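Local coordinates for protein spindle pole body component (Chaetomium thermophilum, PDB 6L82) that probably contributes, as the GCP5 member of the gamma-tubulin complex proteins, to gamma-tubulin binding and to binding of microtubule minus ends, this chain being its N-terminal piece, at residues Val58-Leu62 with Leu100-Glu105; Ala16-Val20 with Cys37-Leu42. All coordinates share one frame; numbering follows the deposited sequence.

Contact 1. Residues Val58-Leu62 with Leu100-Glu105; sequences VQDRL and LHLLLE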
ATOM      1  N   VAL A  58      11.513   6.299  -8.650  1.00 36.46           N
ATOM      2  CA  VAL A  58      11.481   5.429  -7.476  1.00 27.33           C
ATOM      3  C   VAL A  58      12.886   5.234  -6.921  1.00 29.15           C
ATOM      4  O   VAL A  58      13.114   5.321  -5.710  1.00 33.19           O
ATOM      5  CB  VAL A  58      10.832   4.077  -7.828  1.00 34.13           C
ATOM      6  CG1 VAL A  58      11.148   3.048  -6.753  1.00 27.11           C
ATOM      7  CG2 VAL A  58       9.309   4.219  -8.035  1.00 26.42           C
ATOM      8  N   GLN A  59      13.853   4.955  -7.797  1.00 26.28           N
ATOM      9  CA  GLN A  59      15.200   4.687  -7.296  1.00 34.46           C
ATOM     10  C   GLN A  59      15.848   5.961  -6.785  1.00 37.23           C
ATOM     11  O   GLN A  59      16.587   5.928  -5.791  1.00 31.78           O
ATOM     12  CB  GLN A  59      16.075   4.042  -8.379  1.00 35.67           C
ATOM     13  CG  GLN A  59      15.572   2.675  -8.876  1.00 56.81           C
ATOM     14  CD  GLN A  59      15.719   1.548  -7.849  1.00 73.11           C
ATOM     15  OE1 GLN A  59      16.638   1.554  -7.022  1.00 75.29           O
ATOM     16  NE2 GLN A  59      14.808   0.565  -7.907  1.00 76.06           N
ATOM     17  N   ASP A  60      15.564   7.093  -7.434  1.00 32.72           N
ATOM     18  CA  ASP A  60      16.082   8.367  -6.957  1.00 39.57           C
ATOM     19  C   ASP A  60      15.504   8.713  -5.589  1.00 38.56           C
ATOM     20  O   ASP A  60      16.224   9.213  -4.718  1.00 40.41           O
ATOM     21  CB  ASP A  60      15.782   9.468  -7.977  1.00 54.66           C
ATOM     22  CG  ASP A  60      16.466  10.784  -7.643  1.00 61.89           C
ATOM     23  OD1 ASP A  60      17.700  10.874  -7.813  1.00 59.57           O
ATOM     24  OD2 ASP A  60      15.765  11.734  -7.231  1.00 68.64           O
ATOM     25  N   ARG A  61      14.222   8.427  -5.360  1.00 28.75           N
ATOM     26  CA  ARG A  61      13.667   8.720  -4.041  1.00 32.35           C
ATOM     27  C   ARG A  61      14.233   7.771  -2.990  1.00 35.08           C
ATOM     28  O   ARG A  61      14.436   8.161  -1.836  1.00 32.32           O
ATOM     29  CB  ARG A  61      12.143   8.644  -4.065  1.00 26.15           C
ATOM     30  CG  ARG A  61      11.447   9.782  -4.814  1.00 30.24           C
ATOM     31  CD  ARG A  61       9.936   9.482  -5.053  1.00 33.75           C
ATOM     32  NE  ARG A  61       9.117   9.581  -3.839  1.00 41.84           N
ATOM     33  CZ  ARG A  61       7.789   9.444  -3.805  1.00 46.16           C
ATOM     34  NH1 ARG A  61       7.103   9.195  -4.914  1.00 42.37           N
ATOM     35  NH2 ARG A  61       7.142   9.551  -2.652  1.00 41.92           N
ATOM     36  N   LEU A  62      14.491   6.519  -3.364  1.00 35.76           N
ATOM     37  CA  LEU A  62      15.135   5.613  -2.423  1.00 38.81           C
ATOM     38  C   LEU A  62      16.580   6.034  -2.157  1.00 38.04           C
ATOM     39  O   LEU A  62      17.079   5.890  -1.032  1.00 38.16           O
ATOM     40  CB  LEU A  62      15.065   4.182  -2.949  1.00 38.43           C
ATOM     41  CG  LEU A  62      13.651   3.612  -3.106  1.00 39.99           C
ATOM     42  CD1 LEU A  62      13.704   2.305  -3.871  1.00 31.04           C
ATOM     43  CD2 LEU A  62      12.994   3.402  -1.760  1.00 33.83           C
ATOM     44  N   LEU A 100       7.245  -0.513  -4.710  1.00 28.67           N
ATOM     45  CA  LEU A 100       8.091   0.419  -3.982  1.00 29.77           C
ATOM     46  C   LEU A 100       7.508   1.818  -4.057  1.00 30.03           C
ATOM     47  O   LEU A 100       7.537   2.566  -3.071  1.00 30.38           O
ATOM     48  CB  LEU A 100       9.527   0.388  -4.513  1.00 24.99           C
ATOM     49  CG  LEU A 100      10.321  -0.912  -4.536  1.00 27.28           C
ATOM     50  CD1 LEU A 100      11.534  -0.862  -5.487  1.00 24.71           C
ATOM     51  CD2 LEU A 100      10.759  -1.251  -3.112  1.00 23.44           C
ATOM     52  N   HIS A 101       6.948   2.179  -5.217  1.00 30.10           N
ATOM     53  CA  HIS A 101       6.254   3.457  -5.342  1.00 29.65           C
ATOM     54  C   HIS A 101       5.167   3.589  -4.290  1.00 27.66           C
ATOM     55  O   HIS A 101       5.038   4.637  -3.643  1.00 33.97           O
ATOM     56  CB  HIS A 101       5.648   3.597  -6.734  1.00 27.28           C
ATOM     57  CG  HIS A 101       5.079   4.954  -7.002  1.00 35.45           C
ATOM     58  ND1 HIS A 101       4.420   5.268  -8.171  1.00 38.60           N
ATOM     59  CD2 HIS A 101       5.063   6.079  -6.248  1.00 27.38           C
ATOM     60  CE1 HIS A 101       4.044   6.535  -8.136  1.00 34.29           C
ATOM     61  NE2 HIS A 101       4.428   7.051  -6.982  1.00 36.11           N
ATOM     62  N   LEU A 102       4.380   2.528  -4.108  1.00 22.13           N
ATOM     63  CA  LEU A 102       3.347   2.511  -3.077  1.00 28.23           C
ATOM     64  C   LEU A 102       3.947   2.741  -1.698  1.00 33.54           C
ATOM     65  O   LEU A 102       3.411   3.529  -0.908  1.00 37.73           O
ATOM     66  CB  LEU A 102       2.592   1.171  -3.114  1.00 26.77           C
ATOM     67  CG  LEU A 102       1.627   0.927  -1.951  1.00 28.77           C
ATOM     68  CD1 LEU A 102       0.437   1.887  -2.026  1.00 33.36           C
ATOM     69  CD2 LEU A 102       1.147  -0.526  -1.902  1.00 31.15           C
ATOM     70  N   LEU A 103       5.070   2.071  -1.392  1.00 28.16           N
ATOM     71  CA  LEU A 103       5.704   2.271  -0.086  1.00 31.40           C
ATOM     72  C   LEU A 103       6.266   3.683   0.043  1.00 30.17           C
ATOM     73  O   LEU A 103       6.128   4.312   1.100  1.00 29.73           O
ATOM     74  CB  LEU A 103       6.806   1.232   0.167  1.00 27.71           C
ATOM     75  CG  LEU A 103       6.389  -0.241   0.035  1.00 30.02           C
ATOM     76  CD1 LEU A 103       7.552  -1.175   0.332  1.00 23.11           C
ATOM     77  CD2 LEU A 103       5.173  -0.564   0.924  1.00 29.66           C
ATOM     78  N   LEU A 104       6.889   4.203  -1.019  1.00 27.58           N
ATOM     79  CA  LEU A 104       7.334   5.597  -0.994  1.00 35.71           C
ATOM     80  C   LEU A 104       6.174   6.541  -0.686  1.00 39.80           C
ATOM     81  O   LEU A 104       6.336   7.502   0.076  1.00 38.21           O
ATOM     82  CB  LEU A 104       7.997   5.974  -2.319  1.00 32.44           C
ATOM     83  CG  LEU A 104       9.305   5.254  -2.616  1.00 33.62           C
ATOM     84  CD1 LEU A 104       9.758   5.477  -4.039  1.00 31.23           C
ATOM     85  CD2 LEU A 104      10.354   5.775  -1.659  1.00 30.20           C
ATOM     86  N   GLU A 105       4.984   6.260  -1.239  1.00 38.10           N
ATOM     87  CA  GLU A 105       3.835   7.131  -0.999  1.00 35.21           C
ATOM     88  C   GLU A 105       3.311   7.014   0.427  1.00 33.39           C
ATOM     89  O   GLU A 105       2.712   7.964   0.932  1.00 35.51           O
ATOM     90  CB  GLU A 105       2.714   6.819  -1.985  1.00 29.33           C
ATOM     91  CG  GLU A 105       3.009   7.265  -3.409  1.00 38.89           C
ATOM     92  CD  GLU A 105       3.279   8.752  -3.506  1.00 51.30           C
ATOM     93  OE1 GLU A 105       4.338   9.125  -4.044  1.00 61.47           O
ATOM     94  OE2 GLU A 105       2.428   9.546  -3.048  1.00 48.33           O
TER
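Arg61 and Glu105 form a salt bridge in which two guanidinium nitrogens, approaching end-on, share a single carboxylate oxygen. Arg61 NH1 donates to Glu105 OE1 at 2.9 Å, nearly in line with the C-O bond, while Arg61 NH2 reaches the same OE1 at 3.2 Å from well above the carboxylate plane. OE1 lies in the guanidinium plane, yet the carboxylate is turned 78° against it, and both nitrogens converge on the one oxygen. OE2 of Glu105 lies close to an acidic side chain of the partner protein. The arginine is bent at chi3 (73°), which carries its head across Leu104; Leu104 CB lies over one face of the guanidinium, toward its rim, 3.7 Å from Arg61 NH2. Replacing Arg61 with an alanine would probably leave Glu105 OE1 without its charged mate and uncover Leu104. Further in, Leu104 spreads its branches between two side chains of helix 55-71: Leu104 CD2 meets Leu62 CD2 at 3.6 Å and Leu104 CD1 packs against Val58 CG1 at 3.9 Å. Val58 turns CG1 onto Leu100 CB (3.8 Å), and its other methyl, CG2, rests on His101 CB. Leu62 and Leu100 also touch through their CD1 methyls, and both reach helix 75-88, at Leu85 and Leu88 respectively. The two short segments cross at 44° with their axes 10.3 Å apart, a leucine-rich helix-helix interface edged by a salt bridge within the all-helical N-terminal region of GCP5.

Contact 2. Residues Ala16-Val20 with Cys37-Leu42; sequences ADDLV and CRDFVL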
ATOM      1  N   ALA A  16     -11.207  -5.283  -1.632  1.00 35.47           N
ATOM      2  CA  ALA A  16     -11.627  -4.013  -1.035  1.00 33.15           C
ATOM      3  C   ALA A  16     -12.109  -4.235   0.387  1.00 32.83           C
ATOM      4  O   ALA A  16     -11.759  -3.477   1.296  1.00 31.32           O
ATOM      5  CB  ALA A  16     -12.725  -3.352  -1.873  1.00 22.95           C
ATOM      6  N   ASP A  17     -12.898  -5.294   0.590  1.00 25.69           N
ATOM      7  CA  ASP A  17     -13.290  -5.745   1.928  1.00 40.86           C
ATOM      8  C   ASP A  17     -12.085  -5.969   2.834  1.00 36.43           C
ATOM      9  O   ASP A  17     -12.111  -5.604   4.016  1.00 28.79           O
ATOM     10  CB  ASP A  17     -14.093  -7.055   1.849  1.00 48.09           C
ATOM     11  CG  ASP A  17     -15.520  -6.875   1.369  1.00 71.98           C
ATOM     12  OD1 ASP A  17     -15.958  -7.648   0.486  1.00 83.99           O
ATOM     13  OD2 ASP A  17     -16.243  -6.035   1.942  1.00 79.70           O
ATOM     14  N   ASP A  18     -11.062  -6.675   2.333  1.00 35.13           N
ATOM     15  CA  ASP A  18      -9.860  -6.904   3.139  1.00 26.91           C
ATOM     16  C   ASP A  18      -9.225  -5.585   3.524  1.00 30.35           C
ATOM     17  O   ASP A  18      -8.834  -5.384   4.681  1.00 37.90           O
ATOM     18  CB  ASP A  18      -8.841  -7.770   2.392  1.00 26.50           C
ATOM     19  CG  ASP A  18      -9.410  -9.114   1.933  1.00 36.00           C
ATOM     20  OD1 ASP A  18     -10.478  -9.533   2.434  1.00 35.77           O
ATOM     21  OD2 ASP A  18      -8.746  -9.770   1.100  1.00 42.46           O
ATOM     22  N   LEU A  19      -9.123  -4.664   2.563  1.00 21.48           N
ATOM     23  CA  LEU A  19      -8.451  -3.402   2.826  1.00 22.36           C
ATOM     24  C   LEU A  19      -9.184  -2.650   3.926  1.00 36.97           C
ATOM     25  O   LEU A  19      -8.574  -2.182   4.894  1.00 30.74           O
ATOM     26  CB  LEU A  19      -8.376  -2.574   1.540  1.00 27.32           C
ATOM     27  CG  LEU A  19      -7.253  -1.540   1.448  1.00 38.06           C
ATOM     28  CD1 LEU A  19      -5.884  -2.229   1.573  1.00 37.95           C
ATOM     29  CD2 LEU A  19      -7.332  -0.730   0.151  1.00 31.34           C
ATOM     30  N   VAL A  20     -10.510  -2.603   3.834  1.00 38.83           N
ATOM     31  CA  VAL A  20     -11.296  -1.939   4.861  1.00 36.77           C
ATOM     32  C   VAL A  20     -11.112  -2.638   6.201  1.00 38.60           C
ATOM     33  O   VAL A  20     -10.760  -2.011   7.206  1.00 39.73           O
ATOM     34  CB  VAL A  20     -12.767  -1.897   4.429  1.00 31.88           C
ATOM     35  CG1 VAL A  20     -13.663  -1.530   5.610  1.00 30.94           C
ATOM     36  CG2 VAL A  20     -12.910  -0.939   3.241  1.00 23.08           C
ATOM     37  N   CYS A  37     -17.186   2.426   3.274  1.00 34.33           N
ATOM     38  CA  CYS A  37     -15.751   2.384   3.013  1.00 32.91           C
ATOM     39  C   CYS A  37     -15.444   1.514   1.802  1.00 33.68           C
ATOM     40  O   CYS A  37     -14.581   1.838   0.976  1.00 31.96           O
ATOM     41  CB  CYS A  37     -15.017   1.853   4.244  1.00 34.35           C
ATOM     42  SG  CYS A  37     -15.051   2.929   5.703  1.00 40.16           S
ATOM     43  N   ARG A  38     -16.144   0.401   1.674  1.00 36.46           N
ATOM     44  CA  ARG A  38     -15.860  -0.503   0.574  1.00 41.21           C
ATOM     45  C   ARG A  38     -16.301   0.081  -0.759  1.00 37.57           C
ATOM     46  O   ARG A  38     -15.601  -0.044  -1.770  1.00 36.66           O
ATOM     47  CB  ARG A  38     -16.548  -1.824   0.833  1.00 51.96           C
ATOM     48  CG  ARG A  38     -16.866  -2.493  -0.356  1.00 65.42           C
ATOM     49  CD  ARG A  38     -16.633  -3.921  -0.139  1.00 76.21           C
ATOM     50  NE  ARG A  38     -16.770  -4.711  -1.201  1.00 77.63           N
ATOM     51  CZ  ARG A  38     -17.848  -5.148  -1.563  1.00 74.39           C
ATOM     52  NH1 ARG A  38     -18.871  -4.833  -0.970  1.00 60.47           N
ATOM     53  NH2 ARG A  38     -17.922  -5.893  -2.541  1.00 85.35           N
ATOM     54  N   ASP A  39     -17.487   0.681  -0.794  1.00 31.98           N
ATOM     55  CA  ASP A  39     -17.907   1.380  -1.995  1.00 35.60           C
ATOM     56  C   ASP A  39     -16.925   2.493  -2.346  1.00 41.07           C
ATOM     57  O   ASP A  39     -16.587   2.686  -3.522  1.00 40.30           O
ATOM     58  CB  ASP A  39     -19.325   1.925  -1.797  1.00 40.54           C
ATOM     59  CG  ASP A  39     -19.716   2.915  -2.855  1.00 46.64           C
ATOM     60  OD1 ASP A  39     -20.104   2.464  -3.955  1.00 51.21           O
ATOM     61  OD2 ASP A  39     -19.616   4.138  -2.594  1.00 51.32           O
ATOM     62  N   PHE A  40     -16.437   3.221  -1.332  1.00 35.58           N
ATOM     63  CA  PHE A  40     -15.426   4.247  -1.581  1.00 26.83           C
ATOM     64  C   PHE A  40     -14.180   3.657  -2.226  1.00 33.38           C
ATOM     65  O   PHE A  40     -13.566   4.294  -3.091  1.00 30.83           O
ATOM     66  CB  PHE A  40     -15.043   4.961  -0.286  1.00 25.96           C
ATOM     67  CG  PHE A  40     -13.686   5.607  -0.336  1.00 34.41           C
ATOM     68  CD1 PHE A  40     -13.470   6.742  -1.097  1.00 36.02           C
ATOM     69  CD2 PHE A  40     -12.624   5.069   0.361  1.00 35.00           C
ATOM     70  CE1 PHE A  40     -12.227   7.324  -1.153  1.00 42.63           C
ATOM     71  CE2 PHE A  40     -11.394   5.658   0.309  1.00 35.25           C
ATOM     72  CZ  PHE A  40     -11.192   6.784  -0.450  1.00 40.28           C
ATOM     73  N   VAL A  41     -13.774   2.448  -1.811  1.00 31.71           N
ATOM     74  CA  VAL A  41     -12.518   1.907  -2.336  1.00 36.74           C
ATOM     75  C   VAL A  41     -12.678   1.521  -3.800  1.00 38.34           C
ATOM     76  O   VAL A  41     -11.813   1.810  -4.637  1.00 41.05           O
ATOM     77  CB  VAL A  41     -12.031   0.706  -1.508  1.00 33.65           C
ATOM     78  CG1 VAL A  41     -10.839   0.087  -2.199  1.00 26.64           C
ATOM     79  CG2 VAL A  41     -11.673   1.125  -0.110  1.00 31.15           C
ATOM     80  N   LEU A  42     -13.790   0.871  -4.134  1.00 30.84           N
ATOM     81  CA  LEU A  42     -14.025   0.453  -5.511  1.00 39.51           C
ATOM     82  C   LEU A  42     -14.214   1.647  -6.429  1.00 45.74           C
ATOM     83  O   LEU A  42     -13.758   1.633  -7.580  1.00 47.77           O
ATOM     84  CB  LEU A  42     -15.243  -0.455  -5.568  1.00 40.36           C
ATOM     85  CG  LEU A  42     -15.015  -1.790  -4.864  1.00 42.12           C
ATOM     86  CD1 LEU A  42     -16.354  -2.412  -4.544  1.00 42.74           C
ATOM     87  CD2 LEU A  42     -14.199  -2.668  -5.758  1.00 37.18           C
TER
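Ala16 points its methyl into the second helix of a helix-helix crossing, where segments 16-20 and 37-42 run at 122° to each other in an all-helical fold and their axes pass 9.0 Å apart. Ala16 CB lies 3.9 Å from Val41 CG1 and 4.1 Å from Leu42 CG; Leu42 continues onward to Leu9 and Leu12 of helix 5-23. Asp17 meets Arg38 at the border of the contact. Asp17 OD1 sits over one face of the Arg38 guanidinium, toward its rim, with the two planes 25° apart. The salt bridge between Asp17 OD2 and Arg38 NE, 3.5 Å long, is one of charge alone, with no N-H aimed at the oxygen. Arg38 NE instead makes a weak hydrogen bond to Gly13 O, one turn before Asp17 in helix 5-23. Leu19 adds a looser apolar touch, its CD2 reaching Val41 CG1 at 4.3 Å, and it also packs on an apolar side chain of the partner protein. Val20 ends the segment with CG1 anti to the backbone N (chi1 166°), a rotation that turns CG2 inward among Cys37, Arg38 and Val41. There Val20 CG2 lies 4.1 Å from Val41 CG2 and presses against Cys37 CB at 3.6 Å.

In the fold
From the N terminus, helix 5-23 leads through a short connection, of which 28-29 are not modelled, into helix 31-45, and contact 2 brings these first two helices together, with 16 residues between its segments. The chain then passes an unmodelled gap, 47-51, and enters helix 55-71; helix 75-88 follows, and helix 96-106 returns to helix 55-71 at contact 1, closing a longer loop of 37 intervening residues. The two closures stand in series, neither nested nor crossed. Their centres are about 24 Å apart, on opposite sides of the chain's centre, and their nearest atoms stay about 8 Å from each other. Contact 2 thus joins the first two helices, contact 1 the third and fifth, and both include residues that pack on the partner protein.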